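ABC transporter substrate binding protein (Ribose) (Agrobacterium vitis, PDB 4WUT) probably serves as the sugar-binding receptor of an ABC transporter, here holding beta-D-fucopyranose in the cleft between its two lobes. Local coordinates at residues G164-I167 with G168-G172; G171-T174 with D175-A179. One frame throughout, in Å; residues are numbered along the deposited sequence.

Contact 1. Residues G164-I167 with G168-G172; sequences GSEI and GRVGG. With FCB (beta-D-fucopyranose), chain E.
Ser165 and Arg169, one helical turn apart, reach the same sugar from the first turns of helix 164-180. The arginine makes the firmer grip: its NH1 donates to O1 of beta-D-fucopyranose at 2.9 Å, with an N-H...O angle of 162°, and its NH2 donates to O2, also at 2.9 Å. Two N-H groups of one flat guanidinium thus span neighbouring hydroxyls, with C1 of the sugar in the plane at the guanidinium edge. Ser165 OG lies over one face of that group and 3.0 Å from the sugar's O3, though Tyr159 OH is its stronger partner; the serine side chain also touches Lys31, another residue of the sugar pocket. With chi1 at 58°, OG sits between the backbone N and carbonyl carbon of its own residue, on the sugar side of the helix.

Arg169 runs straight out through chi2 and then bends at chi3 (-60°), which brings the NH1/NH2 edge of the guanidinium to the sugar. Ala218 O and Asn133 OD1 also take hydrogen bonds from NH1 and NH2, fixing the rotation of the group. The helical bond from Arg169 N to Ser165 O (3.1 Å) joins the backbones of the two ligand-binding residues. Glu166 bends at chi2, and its OE2 rests 3.6 Å from Val170 CG2 while bonding to Ser158 OG; OE1 accepts from Gly162 N, two residues before Gly164. A water donates to Gly164 O at 2.6 Å and accepts a weak bond from Gly168 N, tying the first turn together.

This helix is the crossover of the unit strand 153-158, helix 164-180, strand 184-190, as in other periplasmic sugar-binding proteins; Val170 packs on Val156 and Ser158 of strand 153-158.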
ATOM      1  N   GLY A 164      -4.374   5.586   5.342  1.00 10.75           N
ATOM      2  CA  GLY A 164      -4.060   4.709   6.441  1.00  8.81           C
ATOM      3  C   GLY A 164      -2.696   4.068   6.344  1.00 10.96           C
ATOM      4  O   GLY A 164      -1.932   4.111   7.309  1.00 11.98           O
ATOM      5  N   SER A 165      -2.380   3.465   5.208  1.00  9.40           N
ATOM      6  CA  SER A 165      -1.057   2.810   5.082  1.00  7.53           C
ATOM      7  C   SER A 165       0.081   3.845   5.098  1.00 12.75           C
ATOM      8  O   SER A 165       1.194   3.565   5.566  1.00 12.78           O
ATOM      9  CB  SER A 165      -1.004   1.989   3.810  1.00  8.81           C
ATOM     10  OG  SER A 165      -1.259   2.809   2.680  1.00  9.80           O
ATOM     11  N   GLU A 166      -0.209   5.046   4.624  1.00  9.61           N
ATOM     12  CA  GLU A 166       0.798   6.088   4.472  1.00  7.68           C
ATOM     13  C   GLU A 166       1.287   6.604   5.827  1.00 10.18           C
ATOM     14  O   GLU A 166       2.466   6.897   5.990  1.00 10.89           O
ATOM     15  CB  GLU A 166       0.216   7.259   3.668  1.00  8.39           C
ATOM     16  CG  GLU A 166       1.236   8.245   3.143  1.00 11.22           C
ATOM     17  CD  GLU A 166       1.530   9.422   4.077  1.00 10.58           C
ATOM     18  OE1 GLU A 166       0.740   9.668   5.021  1.00 11.12           O
ATOM     19  OE2 GLU A 166       2.556  10.114   3.858  1.00 10.06           O
ATOM     20  N   ILE A 167       0.378   6.761   6.782  1.00 10.96           N
ATOM     21  CA  ILE A 167       0.727   7.308   8.100  1.00 12.29           C
ATOM     22  C   ILE A 167       1.853   6.521   8.770  1.00 12.32           C
ATOM     23  O   ILE A 167       2.875   7.081   9.179  1.00 12.92           O
ATOM     24  CB  ILE A 167      -0.472   7.247   9.050  1.00 13.88           C
ATOM     25  CG1 ILE A 167      -1.636   8.081   8.517  1.00 14.73           C
ATOM     26  CG2 ILE A 167      -0.062   7.712  10.452  1.00 15.70           C
ATOM     27  CD1 ILE A 167      -2.938   7.874   9.296  1.00 21.38           C
ATOM     28  N   GLY A 168       1.650   5.210   8.890  1.00 14.01           N
ATOM     29  CA  GLY A 168       2.614   4.357   9.541  1.00 15.53           C
ATOM     30  C   GLY A 168       3.861   4.178   8.705  1.00 12.60           C
ATOM     31  O   GLY A 168       4.962   4.176   9.226  1.00 12.73           O
ATOM     32  N   ARG A 169       3.692   4.023   7.400  1.00 10.65           N
ATOM     33  CA  ARG A 169       4.809   3.702   6.529  1.00 10.86           C
ATOM     34  C   ARG A 169       5.791   4.876   6.468  1.00  9.49           C
ATOM     35  O   ARG A 169       7.003   4.754   6.696  1.00 10.74           O
ATOM     36  CB  ARG A 169       4.271   3.400   5.134  1.00 10.97           C
ATOM     37  CG  ARG A 169       5.306   2.841   4.213  1.00  9.87           C
ATOM     38  CD  ARG A 169       4.700   2.476   2.885  1.00 10.22           C
ATOM     39  NE  ARG A 169       3.660   1.476   3.037  1.00 10.35           N
ATOM     40  CZ  ARG A 169       2.852   1.054   2.074  1.00 11.56           C
ATOM     41  NH1 ARG A 169       2.957   1.527   0.826  1.00  9.65           N
ATOM     42  NH2 ARG A 169       1.947   0.143   2.344  1.00 11.80           N
ATOM     43  N   VAL A 170       5.253   6.046   6.169  1.00  9.43           N
ATOM     44  CA  VAL A 170       6.094   7.209   6.024  1.00  9.56           C
ATOM     45  C   VAL A 170       6.528   7.721   7.405  1.00 12.39           C
ATOM     46  O   VAL A 170       7.643   8.171   7.585  1.00 13.20           O
ATOM     47  CB  VAL A 170       5.404   8.289   5.161  1.00 10.78           C
ATOM     48  CG1 VAL A 170       6.200   9.595   5.168  1.00 14.19           C
ATOM     49  CG2 VAL A 170       5.234   7.750   3.751  1.00 10.38           C
ATOM     50  N   GLY A 171       5.661   7.649   8.401  1.00 12.54           N
ATOM     51  CA  GLY A 171       6.091   7.989   9.742  1.00 14.42           C
ATOM     52  C   GLY A 171       7.161   7.051  10.291  1.00 14.49           C
ATOM     53  O   GLY A 171       8.098   7.497  10.959  1.00 15.39           O
ATOM     54  N   GLY A 172       7.007   5.746  10.060  1.00 12.84           N
ATOM     55  CA  GLY A 172       8.006   4.787  10.496  1.00 13.23           C
ATOM     56  C   GLY A 172       9.354   5.104   9.861  1.00 12.62           C
ATOM     57  O   GLY A 172      10.396   5.104  10.528  1.00 14.97           O
TER
HETATM   58  C1  FCB E 404       0.367   0.149  -1.795  1.00  6.39           C
HETATM   59  C2  FCB E 404      -0.406   0.739  -0.623  1.00 12.22           C
HETATM   60  C3  FCB E 404      -1.792   0.904  -0.932  1.00 13.19           C
HETATM   61  C4  FCB E 404      -1.969   1.708  -2.248  1.00 13.17           C
HETATM   62  C5  FCB E 404      -1.091   0.975  -3.299  1.00 12.00           C
HETATM   63  C6  FCB E 404      -1.152   1.655  -4.698  1.00 13.06           C
HETATM   64  O1  FCB E 404       1.670   0.332  -1.502  1.00 10.01           O
HETATM   65  O2  FCB E 404      -0.273  -0.214   0.469  1.00 11.33           O
HETATM   66  O3  FCB E 404      -2.384   1.610   0.189  1.00 13.33           O
HETATM   67  O4  FCB E 404      -1.593   3.097  -2.074  1.00 15.67           O
HETATM   68  O5  FCB E 404       0.216   1.001  -2.923  1.00 14.30           O
HETATM   69  O   HOH W   1      -0.550   3.059   9.305  1.00 17.78           O

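Contact 2. Residues G171-T174 with D175-A179; sequences GGFT and DYIKA. With CA (calcium ion), chain G.
Over one face of the Phe173 ring lies Ile177 CG1, one turn further along the helix, 4.1 Å from the ring centroid and 25° off the ring normal. This is a CH-pi contact displaced toward the rim, closest at Phe173 CE2, 3.7 Å from Ile177 CG1; CD1 of Ile177 grazes CZ. The two side chains lie side by side and point the same way. Phe173 has CG anti to its backbone N (chi1 -178°), whereas Ile177 holds CG1 beside its own N (chi1 -67°), and that brings the methylene over the ring. Phe216 stacks with the same ring, and Ala140 and Ala141 of helix 133-148 touch it too.

Helix 164-180 is the crossover of a beta-alpha-beta unit, and this pair belongs to the face turned to the sheet: both side chains reach Ile154 of strand 153-158, and Ile177 also touches Ile185 of strand 184-190. Along the backbone Ile177 N donates to Phe173 O at 3.0 Å.

Thr174 turns OG1 back to Val170 O, and its own carbonyl O receives Lys178 N at 3.0 Å. Lys178 then gives its carbonyl O to a calcium ion at 2.3 Å. Three waters and Ser181 O also bind the metal, at the C-terminal end of the helix.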
ATOM      1  N   GLY A 171       5.661   7.649   8.401  1.00 12.54           N
ATOM      2  CA  GLY A 171       6.091   7.989   9.742  1.00 14.42           C
ATOM      3  C   GLY A 171       7.161   7.051  10.291  1.00 14.49           C
ATOM      4  O   GLY A 171       8.098   7.497  10.959  1.00 15.39           O
ATOM      5  N   GLY A 172       7.007   5.746  10.060  1.00 12.84           N
ATOM      6  CA  GLY A 172       8.006   4.787  10.496  1.00 13.23           C
ATOM      7  C   GLY A 172       9.354   5.104   9.861  1.00 12.62           C
ATOM      8  O   GLY A 172      10.396   5.104  10.528  1.00 14.97           O
ATOM      9  N   PHE A 173       9.334   5.361   8.559  1.00 10.98           N
ATOM     10  CA  PHE A 173      10.540   5.718   7.820  1.00  7.88           C
ATOM     11  C   PHE A 173      11.165   6.978   8.406  1.00  9.99           C
ATOM     12  O   PHE A 173      12.342   7.003   8.764  1.00 11.24           O
ATOM     13  CB  PHE A 173      10.201   5.940   6.335  1.00 10.46           C
ATOM     14  CG  PHE A 173      11.408   6.263   5.462  1.00  8.21           C
ATOM     15  CD1 PHE A 173      12.150   5.255   4.860  1.00 10.14           C
ATOM     16  CD2 PHE A 173      11.791   7.581   5.240  1.00 10.33           C
ATOM     17  CE1 PHE A 173      13.232   5.550   4.062  1.00 11.64           C
ATOM     18  CE2 PHE A 173      12.901   7.865   4.466  1.00  8.88           C
ATOM     19  CZ  PHE A 173      13.607   6.853   3.865  1.00  9.10           C
ATOM     20  N   THR A 174      10.366   8.033   8.493  1.00 10.74           N
ATOM     21  CA  THR A 174      10.853   9.322   8.899  1.00 12.07           C
ATOM     22  C   THR A 174      11.405   9.299  10.322  1.00 14.89           C
ATOM     23  O   THR A 174      12.454   9.859  10.587  1.00 14.81           O
ATOM     24  CB  THR A 174       9.726  10.379   8.750  1.00 15.50           C
ATOM     25  OG1 THR A 174       9.307  10.420   7.377  1.00 15.97           O
ATOM     26  CG2 THR A 174      10.212  11.736   9.177  1.00 20.88           C
ATOM     27  N   ASP A 175      10.691   8.651  11.229  1.00 14.46           N
ATOM     28  CA  ASP A 175      11.117   8.612  12.622  1.00 16.86           C
ATOM     29  C   ASP A 175      12.424   7.847  12.758  1.00 15.48           C
ATOM     30  O   ASP A 175      13.292   8.206  13.577  1.00 15.02           O
ATOM     31  CB  ASP A 175      10.045   7.959  13.500  1.00 17.28           C
ATOM     32  CG  ASP A 175       8.788   8.811  13.635  1.00 25.43           C
ATOM     33  OD1 ASP A 175       8.793   9.978  13.200  1.00 27.49           O
ATOM     34  OD2 ASP A 175       7.794   8.297  14.187  1.00 30.41           O
ATOM     35  N   TYR A 176      12.567   6.787  11.967  1.00 13.82           N
ATOM     36  CA  TYR A 176      13.797   5.971  12.027  1.00 14.96           C
ATOM     37  C   TYR A 176      14.983   6.760  11.504  1.00 14.76           C
ATOM     38  O   TYR A 176      16.051   6.740  12.090  1.00 15.55           O
ATOM     39  CB  TYR A 176      13.655   4.643  11.257  1.00 15.29           C
ATOM     40  CG  TYR A 176      14.823   3.690  11.485  1.00 13.36           C
ATOM     41  CD1 TYR A 176      15.989   3.817  10.756  1.00 12.24           C
ATOM     42  CD2 TYR A 176      14.736   2.679  12.424  1.00 13.48           C
ATOM     43  CE1 TYR A 176      17.066   2.972  10.986  1.00 14.07           C
ATOM     44  CE2 TYR A 176      15.789   1.844  12.666  1.00 16.78           C
ATOM     45  CZ  TYR A 176      16.939   1.982  11.932  1.00 17.12           C
ATOM     46  OH  TYR A 176      17.976   1.119  12.167  1.00 22.80           O
ATOM     47  N   ILE A 177      14.795   7.451  10.384  1.00 14.15           N
ATOM     48  CA  ILE A 177      15.847   8.318   9.854  1.00 10.39           C
ATOM     49  C   ILE A 177      16.297   9.351  10.895  1.00 12.97           C
ATOM     50  O   ILE A 177      17.485   9.541  11.108  1.00 13.20           O
ATOM     51  CB  ILE A 177      15.389   9.037   8.564  1.00 12.07           C
ATOM     52  CG1 ILE A 177      15.191   8.026   7.412  1.00 12.75           C
ATOM     53  CG2 ILE A 177      16.372  10.147   8.194  1.00 12.68           C
ATOM     54  CD1 ILE A 177      16.445   7.368   6.892  1.00 11.84           C
ATOM     55  N   LYS A 178      15.341  10.015  11.537  1.00 14.07           N
ATOM     56  CA  LYS A 178      15.647  10.967  12.592  1.00 14.04           C
ATOM     57  C   LYS A 178      16.400  10.324  13.771  1.00 15.12           C
ATOM     58  O   LYS A 178      17.360  10.886  14.242  1.00 17.33           O
ATOM     59  CB  LYS A 178      14.390  11.688  13.082  1.00 19.62           C
ATOM     60  CG  LYS A 178      14.704  12.655  14.199  1.00 25.30           C
ATOM     61  CD  LYS A 178      13.616  13.715  14.398  1.00 35.99           C
ATOM     62  CE  LYS A 178      14.104  14.815  15.334  1.00 35.50           C
ATOM     63  NZ  LYS A 178      13.163  15.979  15.398  1.00 43.49           N
ATOM     64  N   ALA A 179      15.979   9.153  14.229  1.00 15.93           N
ATOM     65  CA  ALA A 179      16.585   8.580  15.426  1.00 17.40           C
ATOM     66  C   ALA A 179      17.957   7.968  15.158  1.00 20.01           C
ATOM     67  O   ALA A 179      18.761   7.840  16.082  1.00 22.77           O
ATOM     68  CB  ALA A 179      15.668   7.535  16.028  1.00 25.62           C
TER
HETATM   69 CA    CA G 406      19.129  12.354  14.639  1.00 20.86          CA
HETATM   70  O   HOH W   2      18.199  12.182  16.873  1.00 26.84           O
HETATM   71  O   HOH W   3      18.611  14.396  15.632  1.00 34.04           O
HETATM   72  O   HOH W   4      18.296  13.766  12.922  1.00 21.39           O

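Overall arrangement
Contacts 1 and 2 are successive portions of one helix, 164-180, with centres about 10 Å apart; contact 1 comes first along the chain, and they share Gly171 and Gly172. The helix joins strands 153-158 and 184-190 in one lobe of the two-lobed fold, and 184-190 is the outermost strand on that side of the sheet. The N-terminal part of the helix faces the sugar, with contact 1 centred about 10 Å from the middle of the chain, whereas contact 2 lies about 18 Å out, toward the calcium ion. A single rod therefore carries ligand-binding residues at one end and a metal-binding carbonyl at the other, with hydrophobic packing against the lobe's interior between them.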